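Local atomic coordinates of MIP07328p (Drosophila melanogaster, PDB entry 6FKK), a protein that probably acts as a chemorepellent axon guidance cue that binds semaphorin receptors, the chain being the extracellular sema and plexin-repeat part of semaphorin 1b. Residues A[208-213]-A[227-232]; A[251-256]-A[311-316]; A[267-272]-A[288-293]. All coordinates share one frame; numbering follows the deposited sequence.

Contact 1: residues A[208-213]-A[227-232]; sequences LFFFRE and SRVARV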
# COMPACT_ATOMS: atom_id res chain seq x y z
N LEU A 208 0.27 -3.47 -11.72
CA LEU A 208 0.38 -4.48 -10.67
C LEU A 208 -0.71 -4.26 -9.63
O LEU A 208 -0.98 -3.13 -9.23
CB LEU A 208 1.76 -4.42 -10.01
CG LEU A 208 2.97 -4.48 -10.95
CD1 LEU A 208 4.23 -4.06 -10.23
CD2 LEU A 208 3.13 -5.88 -11.52
N PHE A 209 -1.33 -5.35 -9.19
CA PHE A 209 -2.34 -5.33 -8.15
C PHE A 209 -1.89 -6.19 -6.98
O PHE A 209 -1.33 -7.27 -7.17
CB PHE A 209 -3.69 -5.82 -8.66
CG PHE A 209 -4.28 -4.97 -9.75
CD1 PHE A 209 -3.94 -5.18 -11.07
CD2 PHE A 209 -5.17 -3.95 -9.45
CE1 PHE A 209 -4.47 -4.40 -12.08
CE2 PHE A 209 -5.71 -3.16 -10.45
CZ PHE A 209 -5.36 -3.39 -11.76
N PHE A 210 -2.13 -5.71 -5.76
CA PHE A 210 -1.76 -6.41 -4.54
C PHE A 210 -3.02 -6.68 -3.73
O PHE A 210 -3.81 -5.76 -3.49
CB PHE A 210 -0.74 -5.61 -3.73
CG PHE A 210 0.57 -5.41 -4.43
CD1 PHE A 210 0.73 -4.38 -5.35
CD2 PHE A 210 1.64 -6.26 -4.19
CE1 PHE A 210 1.93 -4.20 -6.00
CE2 PHE A 210 2.84 -6.08 -4.84
CZ PHE A 210 2.99 -5.05 -5.75
N PHE A 211 -3.20 -7.93 -3.30
CA PHE A 211 -4.41 -8.32 -2.60
C PHE A 211 -4.16 -9.63 -1.87
O PHE A 211 -3.16 -10.31 -2.09
CB PHE A 211 -5.59 -8.47 -3.57
CG PHE A 211 -5.39 -9.53 -4.61
CD1 PHE A 211 -4.72 -9.26 -5.79
CD2 PHE A 211 -5.89 -10.81 -4.42
CE1 PHE A 211 -4.54 -10.24 -6.75
CE2 PHE A 211 -5.72 -11.80 -5.37
CZ PHE A 211 -5.04 -11.51 -6.54
N ARG A 212 -5.10 -9.96 -0.98
CA ARG A 212 -5.13 -11.25 -0.30
C ARG A 212 -6.41 -11.98 -0.71
O ARG A 212 -7.44 -11.36 -0.96
CB ARG A 212 -5.08 -11.08 1.22
CG ARG A 212 -6.19 -10.22 1.79
CD ARG A 212 -6.01 -10.00 3.29
NE ARG A 212 -7.10 -9.21 3.86
CZ ARG A 212 -7.10 -7.88 3.94
NH1 ARG A 212 -6.06 -7.20 3.48
NH2 ARG A 212 -8.13 -7.24 4.47
N GLU A 213 -6.32 -13.30 -0.78
CA GLU A 213 -7.44 -14.10 -1.27
C GLU A 213 -7.35 -15.50 -0.70
O GLU A 213 -6.33 -15.90 -0.13
CB GLU A 213 -7.45 -14.15 -2.81
CG GLU A 213 -6.28 -14.92 -3.40
CD GLU A 213 -6.47 -15.24 -4.86
OE1 GLU A 213 -5.47 -15.62 -5.52
OE2 GLU A 213 -7.61 -15.13 -5.36
N SER A 227 -1.34 -13.98 0.20
CA SER A 227 -1.14 -12.67 -0.39
C SER A 227 -0.54 -12.81 -1.78
O SER A 227 0.37 -13.61 -1.99
CB SER A 227 -0.23 -11.80 0.49
OG SER A 227 -0.78 -11.66 1.79
N ARG A 228 -1.07 -12.04 -2.73
CA ARG A 228 -0.70 -12.18 -4.13
C ARG A 228 -0.32 -10.84 -4.73
O ARG A 228 -0.77 -9.78 -4.27
CB ARG A 228 -1.85 -12.77 -4.96
CG ARG A 228 -2.57 -13.95 -4.34
CD ARG A 228 -1.82 -15.25 -4.52
NE ARG A 228 -2.71 -16.40 -4.42
CZ ARG A 228 -2.32 -17.66 -4.42
NH1 ARG A 228 -1.03 -17.95 -4.53
NH2 ARG A 228 -3.20 -18.64 -4.32
N VAL A 229 0.52 -10.89 -5.76
CA VAL A 229 0.72 -9.78 -6.68
C VAL A 229 0.30 -10.26 -8.06
O VAL A 229 0.72 -11.34 -8.51
CB VAL A 229 2.17 -9.26 -6.68
CG1 VAL A 229 3.16 -10.39 -6.94
CG2 VAL A 229 2.34 -8.15 -7.70
N ALA A 230 -0.55 -9.48 -8.73
CA ALA A 230 -1.03 -9.81 -10.06
C ALA A 230 -0.71 -8.67 -11.01
O ALA A 230 -0.52 -7.52 -10.58
CB ALA A 230 -2.54 -10.10 -10.06
N ARG A 231 -0.63 -8.98 -12.30
CA ARG A 231 -0.28 -7.98 -13.30
C ARG A 231 -1.11 -8.18 -14.55
O ARG A 231 -1.62 -9.27 -14.83
CB ARG A 231 1.22 -8.04 -13.65
CG ARG A 231 1.59 -9.03 -14.74
CD ARG A 231 3.08 -8.98 -15.02
NE ARG A 231 3.46 -9.82 -16.15
CZ ARG A 231 4.71 -9.98 -16.56
NH1 ARG A 231 5.70 -9.35 -15.94
NH2 ARG A 231 4.98 -10.76 -17.60
N VAL A 232 -1.25 -7.09 -15.31
CA VAL A 232 -1.92 -7.09 -16.60
C VAL A 232 -1.13 -6.19 -17.54
O VAL A 232 -0.51 -5.21 -17.12
CB VAL A 232 -3.39 -6.61 -16.50
CG1 VAL A 232 -4.24 -7.63 -15.77
CG2 VAL A 232 -3.46 -5.26 -15.82
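F209 and A230, and F211 and R228, are the hydrogen-bonded pairs of an antiparallel beta hairpin, strands 206-214 and 225-233, buried within the seven-bladed beta-propeller of the sema domain. Four nearly straight backbone bonds join the two pairs, F209 N to A230 O at 2.7 Å among them. One face of the sheet carries L208, F210, V229 and R231. There V229 CG2, anti to its own backbone N, lies over a face of the F210 ring, 4.0 Å from the ring centroid in a CH-pi contact. L208 CD2 meets R231 CB at 3.6 Å, while I309 of helix 306-312 packs on both F210 and V229. On the other face the F211 ring receives R228 CB over one side, 3.8 Å above its plane and toward the rim, and A230 CB at its edge. V232 CG2 comes to the edge of the F209 ring. R228 bends at chi2 (-80°), which brings NE beside the carboxylate of E213. E213 OE1 is also in a salt bridge with K252, and R228 NH1 with E217, so this small charge cluster is shared among four side chains. R228 NE meets the anti lone pair of E213 OE1 at 3.1 Å, 25° out of the guanidinium plane, with the carboxylate and guanidinium planes 79° apart.

Contact 2: residues A[251-256]-A[311-316]; sequences LKARLN and AAFDGE. With NAG (2-acetamido-2-deoxy-beta-D-glucopyranose), chain B.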
# COMPACT_ATOMS: atom_id res chain seq x y z
N LEU A 251 -1.79 -12.62 -14.85
CA LEU A 251 -1.00 -13.57 -14.09
C LEU A 251 -0.88 -13.08 -12.66
O LEU A 251 -0.99 -11.88 -12.38
CB LEU A 251 0.40 -13.76 -14.70
CG LEU A 251 0.47 -14.32 -16.12
CD1 LEU A 251 1.90 -14.30 -16.63
CD2 LEU A 251 -0.09 -15.73 -16.15
N LYS A 252 -0.65 -14.02 -11.74
CA LYS A 252 -0.45 -13.67 -10.34
C LYS A 252 0.56 -14.61 -9.71
O LYS A 252 0.74 -15.75 -10.15
CB LYS A 252 -1.77 -13.70 -9.55
CG LYS A 252 -2.47 -15.05 -9.52
CD LYS A 252 -3.75 -14.97 -8.71
CE LYS A 252 -4.49 -16.30 -8.68
NZ LYS A 252 -5.75 -16.21 -7.90
N ALA A 253 1.22 -14.12 -8.66
CA ALA A 253 2.20 -14.89 -7.92
C ALA A 253 2.02 -14.61 -6.44
O ALA A 253 1.54 -13.54 -6.04
CB ALA A 253 3.63 -14.54 -8.35
N ARG A 254 2.39 -15.58 -5.62
CA ARG A 254 2.29 -15.43 -4.17
C ARG A 254 3.43 -14.57 -3.65
O ARG A 254 4.56 -14.65 -4.14
CB ARG A 254 2.30 -16.79 -3.48
CG ARG A 254 2.16 -16.71 -1.97
CD ARG A 254 2.33 -18.06 -1.31
NE ARG A 254 2.20 -17.96 0.14
CZ ARG A 254 2.36 -18.98 0.98
NH1 ARG A 254 2.66 -20.18 0.51
NH2 ARG A 254 2.23 -18.79 2.29
N LEU A 255 3.13 -13.74 -2.66
CA LEU A 255 4.15 -12.99 -1.95
C LEU A 255 4.61 -13.78 -0.73
O LEU A 255 3.79 -14.38 -0.02
CB LEU A 255 3.62 -11.62 -1.53
CG LEU A 255 3.28 -10.66 -2.66
CD1 LEU A 255 2.69 -9.38 -2.10
CD2 LEU A 255 4.53 -10.35 -3.48
N ASN A 256 5.92 -13.80 -0.49
CA ASN A 256 6.53 -14.60 0.56
C ASN A 256 7.12 -13.66 1.60
O ASN A 256 8.25 -13.17 1.45
CB ASN A 256 7.59 -15.53 -0.02
CG ASN A 256 8.16 -16.51 1.00
OD1 ASN A 256 8.16 -16.24 2.21
ND2 ASN A 256 8.65 -17.64 0.52
N ALA A 311 10.14 -10.76 -12.23
CA ALA A 311 10.86 -11.96 -12.63
C ALA A 311 10.06 -13.22 -12.33
O ALA A 311 10.24 -14.24 -13.01
CB ALA A 311 12.21 -12.02 -11.92
N ALA A 312 9.17 -13.18 -11.33
CA ALA A 312 8.38 -14.36 -10.99
C ALA A 312 7.48 -14.78 -12.14
O ALA A 312 7.18 -15.97 -12.29
CB ALA A 312 7.54 -14.08 -9.74
N PHE A 313 7.05 -13.83 -12.97
CA PHE A 313 6.19 -14.13 -14.10
C PHE A 313 6.96 -14.65 -15.30
O PHE A 313 6.36 -14.85 -16.37
CB PHE A 313 5.39 -12.88 -14.48
CG PHE A 313 4.60 -12.31 -13.34
CD1 PHE A 313 3.37 -12.84 -13.01
CD2 PHE A 313 5.09 -11.24 -12.61
CE1 PHE A 313 2.63 -12.32 -11.96
CE2 PHE A 313 4.36 -10.72 -11.55
CZ PHE A 313 3.13 -11.26 -11.23
N ASP A 314 8.26 -14.88 -15.16
CA ASP A 314 9.06 -15.56 -16.16
C ASP A 314 9.32 -17.02 -15.82
O ASP A 314 10.03 -17.70 -16.55
CB ASP A 314 10.40 -14.84 -16.35
CG ASP A 314 10.23 -13.39 -16.79
OD1 ASP A 314 9.28 -13.10 -17.54
OD2 ASP A 314 11.05 -12.55 -16.36
N GLY A 315 8.74 -17.52 -14.72
CA GLY A 315 8.96 -18.87 -14.27
C GLY A 315 7.88 -19.83 -14.73
O GLY A 315 7.09 -19.55 -15.63
N GLU A 316 7.84 -20.99 -14.07
CA GLU A 316 6.91 -22.04 -14.44
C GLU A 316 5.50 -21.71 -13.94
O GLU A 316 5.31 -20.96 -12.99
CB GLU A 316 7.37 -23.37 -13.86
CG GLU A 316 8.70 -23.86 -14.41
CD GLU A 316 9.24 -25.05 -13.65
OE1 GLU A 316 9.28 -24.99 -12.40
OE2 GLU A 316 9.60 -26.06 -14.30
C1 NAG B . 9.21 -18.62 1.42
C2 NAG B . 9.19 -20.02 0.82
C3 NAG B . 9.80 -21.03 1.80
C4 NAG B . 11.14 -20.55 2.34
C5 NAG B . 11.05 -19.10 2.81
C6 NAG B . 12.39 -18.52 3.21
C7 NAG B . 7.41 -20.49 -0.80
C8 NAG B . 5.98 -20.91 -0.98
N2 NAG B . 7.84 -20.41 0.46
O3 NAG B . 9.94 -22.26 1.11
O4 NAG B . 11.52 -21.31 3.49
O5 NAG B . 10.53 -18.27 1.77
O6 NAG B . 13.31 -18.52 2.12
O7 NAG B . 8.13 -20.23 -1.76
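L251 and A253, on one side of strand 251-259, pack against A312 and F313, which lie in a type I beta turn from A312 to G315 beside helix 306-312. The contact is made by apolar surfaces, with no hydrogen bond between the two segments. L251 CB sits 3.5 Å from F313 CD1, the two side chains sliding past each other in opposite directions. F313 CG stands anti to its carbonyl carbon (chi1 -55°), and the ring turns its CD1-CE1 side to the strand: K252 N lies at the ring edge, 3.7 Å from F313 CE1. Next to it A253 CB and A312 CB meet tip to tip at 4.2 Å. The strand belongs to the beta-propeller of the sema domain, and F313 covers it, with R231 and M364 also touching the ring. An alanine in place of F313 would probably open a gap beside L251 CB and take away the ring edge that meets the backbone at K252. K252 itself points away from the turn; its NZ, whose charge partner is E213, also bonds to Q191 O. Farther along the strand, beyond the packing, N256 ND2 is bonded covalently to C1 of an N-linked glycan, whose acetamido methyl C8 comes within 3.7 Å of R254 NH1.

Contact 3: residues A[267-272]-A[288-293]; sequences FDEIQA and VFTTSV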
# COMPACT_ATOMS: atom_id res chain seq x y z
N PHE A 267 3.67 -14.69 7.41
CA PHE A 267 2.68 -13.62 7.55
C PHE A 267 1.95 -13.56 6.21
O PHE A 267 2.44 -12.96 5.25
CB PHE A 267 3.35 -12.29 7.90
CG PHE A 267 4.18 -12.33 9.15
CD1 PHE A 267 5.50 -12.77 9.10
CD2 PHE A 267 3.67 -11.89 10.36
CE1 PHE A 267 6.27 -12.80 10.25
CE2 PHE A 267 4.44 -11.92 11.51
CZ PHE A 267 5.75 -12.37 11.45
N ASP A 268 0.78 -14.19 6.14
CA ASP A 268 0.14 -14.49 4.87
C ASP A 268 -0.93 -13.50 4.45
O ASP A 268 -1.45 -13.61 3.34
CB ASP A 268 -0.47 -15.90 4.91
CG ASP A 268 0.56 -16.99 4.73
OD1 ASP A 268 1.53 -16.77 3.97
OD2 ASP A 268 0.41 -18.06 5.35
N GLU A 269 -1.29 -12.54 5.30
CA GLU A 269 -2.38 -11.61 5.01
C GLU A 269 -1.82 -10.19 4.89
O GLU A 269 -1.60 -9.51 5.89
CB GLU A 269 -3.46 -11.69 6.09
CG GLU A 269 -4.17 -13.04 6.14
CD GLU A 269 -5.38 -13.03 7.04
OE1 GLU A 269 -5.54 -12.07 7.82
OE2 GLU A 269 -6.18 -13.99 6.97
N ILE A 270 -1.61 -9.75 3.64
CA ILE A 270 -1.13 -8.40 3.40
C ILE A 270 -2.21 -7.40 3.78
O ILE A 270 -3.42 -7.67 3.68
CB ILE A 270 -0.70 -8.24 1.93
CG1 ILE A 270 0.09 -6.95 1.73
CG2 ILE A 270 -1.91 -8.28 1.01
CD1 ILE A 270 0.77 -6.88 0.38
N GLN A 271 -1.78 -6.23 4.26
CA GLN A 271 -2.72 -5.25 4.81
C GLN A 271 -2.56 -3.89 4.15
O GLN A 271 -3.54 -3.14 4.04
CB GLN A 271 -2.53 -5.13 6.32
CG GLN A 271 -2.84 -6.40 7.10
CD GLN A 271 -4.32 -6.74 7.08
OE1 GLN A 271 -5.17 -5.85 7.04
NE2 GLN A 271 -4.63 -8.03 7.08
N ALA A 272 -1.35 -3.55 3.72
CA ALA A 272 -1.08 -2.26 3.12
C ALA A 272 0.24 -2.32 2.35
O ALA A 272 1.11 -3.13 2.66
CB ALA A 272 -1.01 -1.15 4.17
N VAL A 288 2.87 -4.37 4.55
CA VAL A 288 2.56 -4.78 5.92
C VAL A 288 1.75 -6.06 5.87
O VAL A 288 0.75 -6.14 5.14
CB VAL A 288 1.80 -3.67 6.67
CG1 VAL A 288 1.25 -4.21 7.97
CG2 VAL A 288 2.71 -2.49 6.91
N PHE A 289 2.18 -7.06 6.64
CA PHE A 289 1.52 -8.36 6.69
C PHE A 289 1.13 -8.69 8.12
O PHE A 289 1.85 -8.36 9.06
CB PHE A 289 2.43 -9.46 6.14
CG PHE A 289 2.78 -9.31 4.69
CD1 PHE A 289 3.77 -8.43 4.28
CD2 PHE A 289 2.14 -10.08 3.73
CE1 PHE A 289 4.10 -8.30 2.95
CE2 PHE A 289 2.46 -9.96 2.39
CZ PHE A 289 3.44 -9.07 2.00
N THR A 290 -0.01 -9.37 8.27
CA THR A 290 -0.44 -9.92 9.55
C THR A 290 -0.65 -11.42 9.41
O THR A 290 -0.81 -11.94 8.31
CB THR A 290 -1.73 -9.25 10.05
OG1 THR A 290 -2.76 -9.40 9.07
CG2 THR A 290 -1.51 -7.78 10.35
N THR A 291 -0.64 -12.11 10.55
CA THR A 291 -0.87 -13.54 10.55
C THR A 291 -2.36 -13.84 10.51
O THR A 291 -3.21 -12.98 10.77
CB THR A 291 -0.25 -14.21 11.78
OG1 THR A 291 -0.93 -13.76 12.96
CG2 THR A 291 1.22 -13.86 11.88
N SER A 292 -2.68 -15.09 10.18
CA SER A 292 -4.06 -15.54 10.16
C SER A 292 -4.54 -15.79 11.59
O SER A 292 -3.78 -15.70 12.56
CB SER A 292 -4.20 -16.77 9.27
OG SER A 292 -3.72 -16.49 7.96
N VAL A 293 -5.83 -16.12 11.72
CA VAL A 293 -6.48 -16.14 13.02
C VAL A 293 -5.99 -17.26 13.92
O VAL A 293 -6.21 -17.23 15.13
CB VAL A 293 -8.01 -16.22 12.83
CG1 VAL A 293 -8.51 -15.01 12.07
CG2 VAL A 293 -8.37 -17.50 12.08
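I270 turns CG1 anti to its backbone N (chi1 -167°), and F289 sets its ring anti to its own carbonyl carbon (chi1 -64°); together these torsions lay I270 CG1 over one face of the F289 ring. The CH-pi contact is 4.1 Å from I270 CG1 to the ring centroid, offset toward the rim, and I270 CB meets F289 CE2 at 3.6 Å. The same aromatic side chain packs on F267 through its root, CB against CB at 3.5 Å. F267 CD2 in turn touches T291 CG2, the two side chains lying side by side and pointing the same way. The backbones pair as an antiparallel beta hairpin, strands 265-279 and 282-290, within the sema-domain propeller. E269 and T290 form a hydrogen-bonded pair, with T290 N to E269 O at 2.9 Å. The register then slips by one residue between I270 and A272, a beta bulge at Q271. In consequence V288 serves two residues: its O accepts Q271 N at 2.7 Å and its N donates to A272 O. Q271, bent at chi2, crosses T290 at about a right angle and places NE2 3.1 Å from T290 OG1 in a weak hydrogen bond. Around the hairpin, strand 298-305 continues the sheet beyond 282-290, with C302 touching F289. The backbone of D268 and I270 is held by the hydroxyl of S227, which meets both D268 O and I270 N.

Overall arrangement
Contacts 1 and 3 are hairpins whose strands 225-233 and 265-279 both neighbour strand 251-259; contact 2 packs 311-316 on that middle strand. Contacts 1 and 2, centres about 10 Å apart, join through a probable backbone hydrogen bond from A253 N to V229 O (2.8 Å) and the K252-E213 salt bridge. Contact 3 is nested in the chain between 251-256 and 311-316; its centre lies about 19 Å from that of contact 2, and a salt bridge from R254 NH2 to D268 OD1 (2.7 Å) joins them. L255 CD1 lies 4.0 Å from I270 CD1. Contacts 1 and 3, centres about 14 Å apart, meet at S227. The N256 glycan sits on the middle strand, away from the A312 and F313 packing.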